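Local coordinates for protein pseudoperoxidase (Leishmania major, PDB 5VIA) that binds heme b within a peroxidase-family fold, although as a pseudoperoxidase it may not work as a true peroxidase, at residues A[38-42]-A[274-278]; A[90-94]-A[107-111]. One frame throughout, in Å; residues are numbered along the deposited sequence. Where two conformers were deposited one is given.

Contact 1 (A[38-42]-A[274-278]). With HEM (protoporphyrin IX containing Fe), chain B.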
# COMPACT_ATOMS: atom_id res chain seq x y z
N ILE A 38 -3.86 -3.15 3.57
CA ILE A 38 -3.62 -2.68 2.21
C ILE A 38 -2.13 -2.47 2.01
O ILE A 38 -1.57 -2.91 1.01
CB ILE A 38 -4.37 -1.36 1.92
CG1 ILE A 38 -5.87 -1.59 1.94
CG2 ILE A 38 -3.91 -0.76 0.57
CD1 ILE A 38 -6.67 -0.30 1.85
N ARG A 39 -1.48 -1.82 2.98
CA ARG A 39 -0.04 -1.63 2.91
C ARG A 39 0.67 -2.98 2.75
O ARG A 39 1.62 -3.09 1.99
CB ARG A 39 0.51 -0.91 4.14
CG ARG A 39 2.04 -0.92 4.12
CD ARG A 39 2.68 0.10 5.05
NE ARG A 39 2.71 -0.36 6.42
CZ ARG A 39 3.70 -1.05 6.97
NH1 ARG A 39 4.77 -1.38 6.26
NH2 ARG A 39 3.61 -1.40 8.23
N THR A 40 0.18 -3.98 3.47
CA THR A 40 0.74 -5.33 3.41
C THR A 40 0.77 -5.92 1.99
O THR A 40 1.67 -6.68 1.66
CB THR A 40 -0.01 -6.25 4.36
OG1 THR A 40 0.07 -5.71 5.68
CG2 THR A 40 0.60 -7.62 4.37
N ALA A 41 -0.20 -5.57 1.15
CA ALA A 41 -0.19 -6.09 -0.21
C ALA A 41 1.02 -5.54 -0.95
O ALA A 41 1.64 -6.24 -1.76
CB ALA A 41 -1.46 -5.73 -0.94
N PHE A 42 1.35 -4.27 -0.67
CA PHE A 42 2.54 -3.65 -1.24
C PHE A 42 3.83 -4.20 -0.63
O PHE A 42 4.79 -4.49 -1.37
CB PHE A 42 2.49 -2.11 -1.11
CG PHE A 42 3.80 -1.43 -1.45
CD1 PHE A 42 4.39 -1.62 -2.70
CD2 PHE A 42 4.43 -0.61 -0.53
CE1 PHE A 42 5.60 -1.00 -3.01
CE2 PHE A 42 5.63 0.00 -0.83
CZ PHE A 42 6.23 -0.19 -2.08
N PHE A 274 -3.68 -2.31 -8.92
CA PHE A 274 -3.68 -3.10 -7.68
C PHE A 274 -3.70 -4.58 -8.02
O PHE A 274 -3.00 -5.38 -7.41
CB PHE A 274 -4.85 -2.70 -6.77
CG PHE A 274 -4.63 -3.06 -5.33
CD1 PHE A 274 -4.91 -4.34 -4.87
CD2 PHE A 274 -4.13 -2.13 -4.43
CE1 PHE A 274 -4.71 -4.69 -3.54
CE2 PHE A 274 -3.92 -2.48 -3.08
CZ PHE A 274 -4.21 -3.76 -2.65
N THR A 275 -4.51 -4.94 -9.01
CA THR A 275 -4.52 -6.32 -9.48
C THR A 275 -3.14 -6.79 -9.98
O THR A 275 -2.69 -7.88 -9.61
CB THR A 275 -5.62 -6.52 -10.55
OG1 THR A 275 -6.89 -6.54 -9.89
CG2 THR A 275 -5.42 -7.85 -11.29
N LYS A 276 -2.47 -6.01 -10.83
CA LYS A 276 -1.12 -6.37 -11.28
C LYS A 276 -0.18 -6.55 -10.09
O LYS A 276 0.62 -7.48 -10.04
CB LYS A 276 -0.54 -5.30 -12.20
CG LYS A 276 -1.06 -5.27 -13.64
CD LYS A 276 -0.17 -4.31 -14.46
CE LYS A 276 -0.50 -4.24 -15.96
NZ LYS A 276 0.31 -3.17 -16.65
N MET A 277 -0.28 -5.64 -9.13
CA MET A 277 0.59 -5.73 -7.96
C MET A 277 0.39 -7.03 -7.20
O MET A 277 1.36 -7.70 -6.85
CB MET A 277 0.35 -4.55 -7.01
CG MET A 277 1.28 -4.57 -5.81
SD MET A 277 1.00 -3.20 -4.68
CE MET A 277 -0.63 -3.63 -4.07
N ILE A 278 -0.86 -7.41 -6.93
CA ILE A 278 -1.09 -8.59 -6.11
C ILE A 278 -0.92 -9.89 -6.88
O ILE A 278 -0.92 -10.96 -6.29
CB ILE A 278 -2.47 -8.57 -5.41
CG1 ILE A 278 -3.61 -8.48 -6.43
CG2 ILE A 278 -2.53 -7.39 -4.41
CD1 ILE A 278 -4.99 -8.62 -5.82
CHA HEM B . 1.89 4.20 4.74
CHB HEM B . 5.62 5.97 2.16
CHC HEM B . 4.21 3.14 -1.52
CHD HEM B . 0.09 1.96 0.81
C1A HEM B . 3.04 4.85 4.37
C2A HEM B . 3.89 5.59 5.28
C3A HEM B . 4.92 6.07 4.59
C4A HEM B . 4.76 5.66 3.20
CMA HEM B . 6.07 6.93 5.15
CAA HEM B . 3.65 5.73 6.80
CBA HEM B . 4.08 4.37 7.37
CGA HEM B . 3.93 4.28 8.87
O1A HEM B . 4.59 5.06 9.59
O2A HEM B . 3.16 3.39 9.35
C1B HEM B . 5.60 5.35 0.93
C2B HEM B . 6.53 5.55 -0.16
C3B HEM B . 6.17 4.76 -1.18
C4B HEM B . 4.95 4.05 -0.78
CMB HEM B . 7.74 6.49 -0.12
CAB HEM B . 6.93 4.70 -2.53
CBB HEM B . 6.93 3.60 -3.30
C1C HEM B . 2.98 2.58 -1.23
C2C HEM B . 2.18 1.71 -2.11
C3C HEM B . 1.04 1.39 -1.44
C4C HEM B . 1.09 2.04 -0.14
CMC HEM B . 2.63 1.27 -3.52
CAC HEM B . -0.17 0.50 -1.81
CBC HEM B . -0.21 -0.26 -2.91
C1D HEM B . 0.17 2.47 2.09
C2D HEM B . -0.86 2.36 3.09
C3D HEM B . -0.31 3.07 4.32
C4D HEM B . 1.01 3.52 3.93
CMD HEM B . -2.24 1.68 2.95
CAD HEM B . -1.00 3.22 5.70
CBD HEM B . -0.62 1.96 6.48
CGD HEM B . -1.19 1.98 7.88
O1D HEM B . -0.79 1.10 8.70
O2D HEM B . -2.03 2.86 8.16
NA HEM B . 3.60 4.92 3.10
NB HEM B . 4.65 4.44 0.52
NC HEM B . 2.27 2.76 -0.04
ND HEM B . 1.26 3.17 2.61
FE HEM B . 3.00 3.80 1.58

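Contact 2 (A[90-94]-A[107-111])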
# COMPACT_ATOMS: atom_id res chain seq x y z
N SER A 90 -3.98 -11.53 -0.04
CA SER A 90 -4.45 -10.65 -1.10
C SER A 90 -5.94 -10.30 -0.93
O SER A 90 -6.35 -9.17 -1.23
CB SER A 90 -4.18 -11.26 -2.48
OG SER A 90 -4.96 -12.43 -2.67
N LEU A 91 -6.73 -11.24 -0.42
CA LEU A 91 -8.16 -11.01 -0.19
C LEU A 91 -8.41 -10.08 1.01
O LEU A 91 -9.39 -9.32 1.03
CB LEU A 91 -8.90 -12.33 0.01
CG LEU A 91 -9.08 -13.18 -1.25
CD1 LEU A 91 -9.68 -14.52 -0.92
CD2 LEU A 91 -9.95 -12.47 -2.26
N ALA A 92 -7.52 -10.15 2.00
CA ALA A 92 -7.57 -9.25 3.14
C ALA A 92 -7.25 -7.82 2.73
O ALA A 92 -7.83 -6.88 3.25
CB ALA A 92 -6.62 -9.72 4.25
N ALA A 93 -6.30 -7.64 1.81
CA ALA A 93 -5.98 -6.32 1.30
C ALA A 93 -7.19 -5.77 0.55
O ALA A 93 -7.57 -4.61 0.73
CB ALA A 93 -4.75 -6.36 0.38
N ILE A 94 -7.78 -6.62 -0.29
CA ILE A 94 -8.97 -6.25 -1.04
C ILE A 94 -10.11 -5.89 -0.08
O ILE A 94 -10.86 -4.94 -0.32
CB ILE A 94 -9.39 -7.39 -2.02
CG1 ILE A 94 -8.37 -7.52 -3.16
CG2 ILE A 94 -10.77 -7.15 -2.61
CD1 ILE A 94 -8.56 -8.77 -4.00
N ILE A 107 -11.29 -5.41 -8.93
CA ILE A 107 -10.19 -6.19 -8.35
C ILE A 107 -10.73 -7.53 -7.85
O ILE A 107 -10.12 -8.57 -8.08
CB ILE A 107 -9.53 -5.47 -7.15
CG1 ILE A 107 -9.03 -4.07 -7.53
CG2 ILE A 107 -8.37 -6.29 -6.63
CD1 ILE A 107 -8.55 -3.24 -6.32
N LEU A 108 -11.86 -7.49 -7.16
CA LEU A 108 -12.44 -8.72 -6.62
C LEU A 108 -13.00 -9.62 -7.73
O LEU A 108 -12.75 -10.83 -7.73
CB LEU A 108 -13.53 -8.41 -5.59
CG LEU A 108 -14.09 -9.65 -4.89
CD1 LEU A 108 -12.95 -10.48 -4.30
CD2 LEU A 108 -15.09 -9.27 -3.82
N ASP A 109 -13.72 -9.02 -8.67
CA ASP A 109 -14.31 -9.78 -9.78
C ASP A 109 -13.27 -10.50 -10.64
O ASP A 109 -13.53 -11.59 -11.15
CB ASP A 109 -15.17 -8.87 -10.65
CG ASP A 109 -15.82 -9.61 -11.81
OD1 ASP A 109 -16.77 -10.39 -11.57
OD2 ASP A 109 -15.38 -9.41 -12.96
N GLN A 110 -12.09 -9.90 -10.78
CA GLN A 110 -11.03 -10.46 -11.61
C GLN A 110 -9.97 -11.20 -10.79
O GLN A 110 -8.97 -11.67 -11.34
CB GLN A 110 -10.34 -9.36 -12.41
CG GLN A 110 -11.15 -8.80 -13.57
CD GLN A 110 -10.45 -7.63 -14.25
OE1 GLN A 110 -9.27 -7.36 -13.99
NE2 GLN A 110 -11.18 -6.93 -15.11
N TRP A 111 -10.18 -11.28 -9.48
CA TRP A 111 -9.23 -11.94 -8.58
C TRP A 111 -8.95 -13.37 -9.03
O TRP A 111 -9.87 -14.13 -9.37
CB TRP A 111 -9.76 -11.94 -7.14
CG TRP A 111 -8.77 -12.48 -6.15
CD1 TRP A 111 -7.68 -11.82 -5.64
CD2 TRP A 111 -8.78 -13.77 -5.53
NE1 TRP A 111 -7.01 -12.63 -4.75
CE2 TRP A 111 -7.67 -13.83 -4.67
CE3 TRP A 111 -9.62 -14.88 -5.64
CZ2 TRP A 111 -7.38 -14.97 -3.91
CZ3 TRP A 111 -9.33 -16.01 -4.88
CH2 TRP A 111 -8.22 -16.04 -4.03

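Contact 1 (A[38-42]-A[274-278])
Two helices distant in sequence can share one wall of a cofactor pocket, and here they do so without a single hydrogen bond between the segments. The axes of segments 38-42 and 274-278 come within 10.6 Å, with N-to-C directions 58° apart. Ile-38 opens the contact: its CG2 lies 4.0 Å from CE2 of Phe-274, at the edge of that ring, and 3.8 Å from the heme methyl CMD. Arg-39 points away from 274-278; its guanidinium bonds the carbonyls of Cys-60, Val-62 and Arg-64, tying the helix to the chain that supplies an axial ligand. Ala-41 points straight at the other segment. Its CB meets Phe-274 CZ at 3.8 Å, Met-277 CE at 3.9 Å and Ile-278 CG2 at 4.0 Å. At Phe-42, next to Cys-60, the SD of Met-277 sits 3.8 Å from CA and near the ring plane, while the heme methyl CMC lies over one ring face, 3.5 Å from CD1. Segment 274-278 closes the pocket beside the heme edge, Met-277 CE touching the vinyl carbon CBC at 3.6 Å. Helix 33-49 probably corresponds to the distal helix of the heme peroxidase fold.

Contact 2 (A[90-94]-A[107-111])
Helix 105-109 follows helix 85-99 after a short loop, and the chain packs back on the longer helix through three of the five residues of 107-111. Ile-107 points at the longer helix and places CG2 3.6 Å from CD1 of Ile-94; its side chain also reaches Phe-274 and Thr-275 of helix 263-279, so it bridges from its own helix to helices 85-99 and 263-279. At Leu-108 the backbones are closest, with its CA 7.0 Å from that of Ile-94. Its CB packs at 4.3 Å on Ile-94 CG2, and its CD1 lies 4.1 Å from CD2 of Leu-91. The segments belong to two successive helices of the largely helical peroxidase fold. Further on, Trp-111 N bonds Leu-108 O at 3.1 Å, and the Trp-111 side chain points toward 90-94. Trp-111 adds both apolar contacts and the hydrogen bond across the segments. Leu-91 CD2 stands over one face of its five-membered ring, 3.7 Å from the centroid and 15° off the normal, a CH-pi contact, while Ile-94 CD1 approaches Trp-111 CD1 at 3.6 Å. At the ring edge, Trp-111 NE1 donates a hydrogen bond of 2.9 Å to Ser-90 OG, with an N-H...O angle of 154°. The same hydroxyl is bonded to the carbonyl of Asp-87, one turn earlier, so the buried indole nitrogen is satisfied by a serine whose own proton is engaged with its helix.

The centres of the two contacts lie about 9 Å apart, and the contacts adjoin directly. Along the chain contact 2 is nested within the long loop closed by contact 1: helix 33-49 comes first, then helices 85-99 and 105-109, and helix 263-279 last. The seam between them is packing, mostly of aliphatic groups. Ala-93 of helix 85-99 touches both partners of contact 1, its CB meeting Ala-41 CB at 3.6 Å and its side chain also reaching Phe-274. Helix 105-109 meets helix 263-279 where Ile-107 CD1 lies 3.8 Å from Phe-274 CB. The result is layered: contact 1 touches the heme, whereas contact 2 joins two neighbouring helices one layer further out, both abutting helix 263-279.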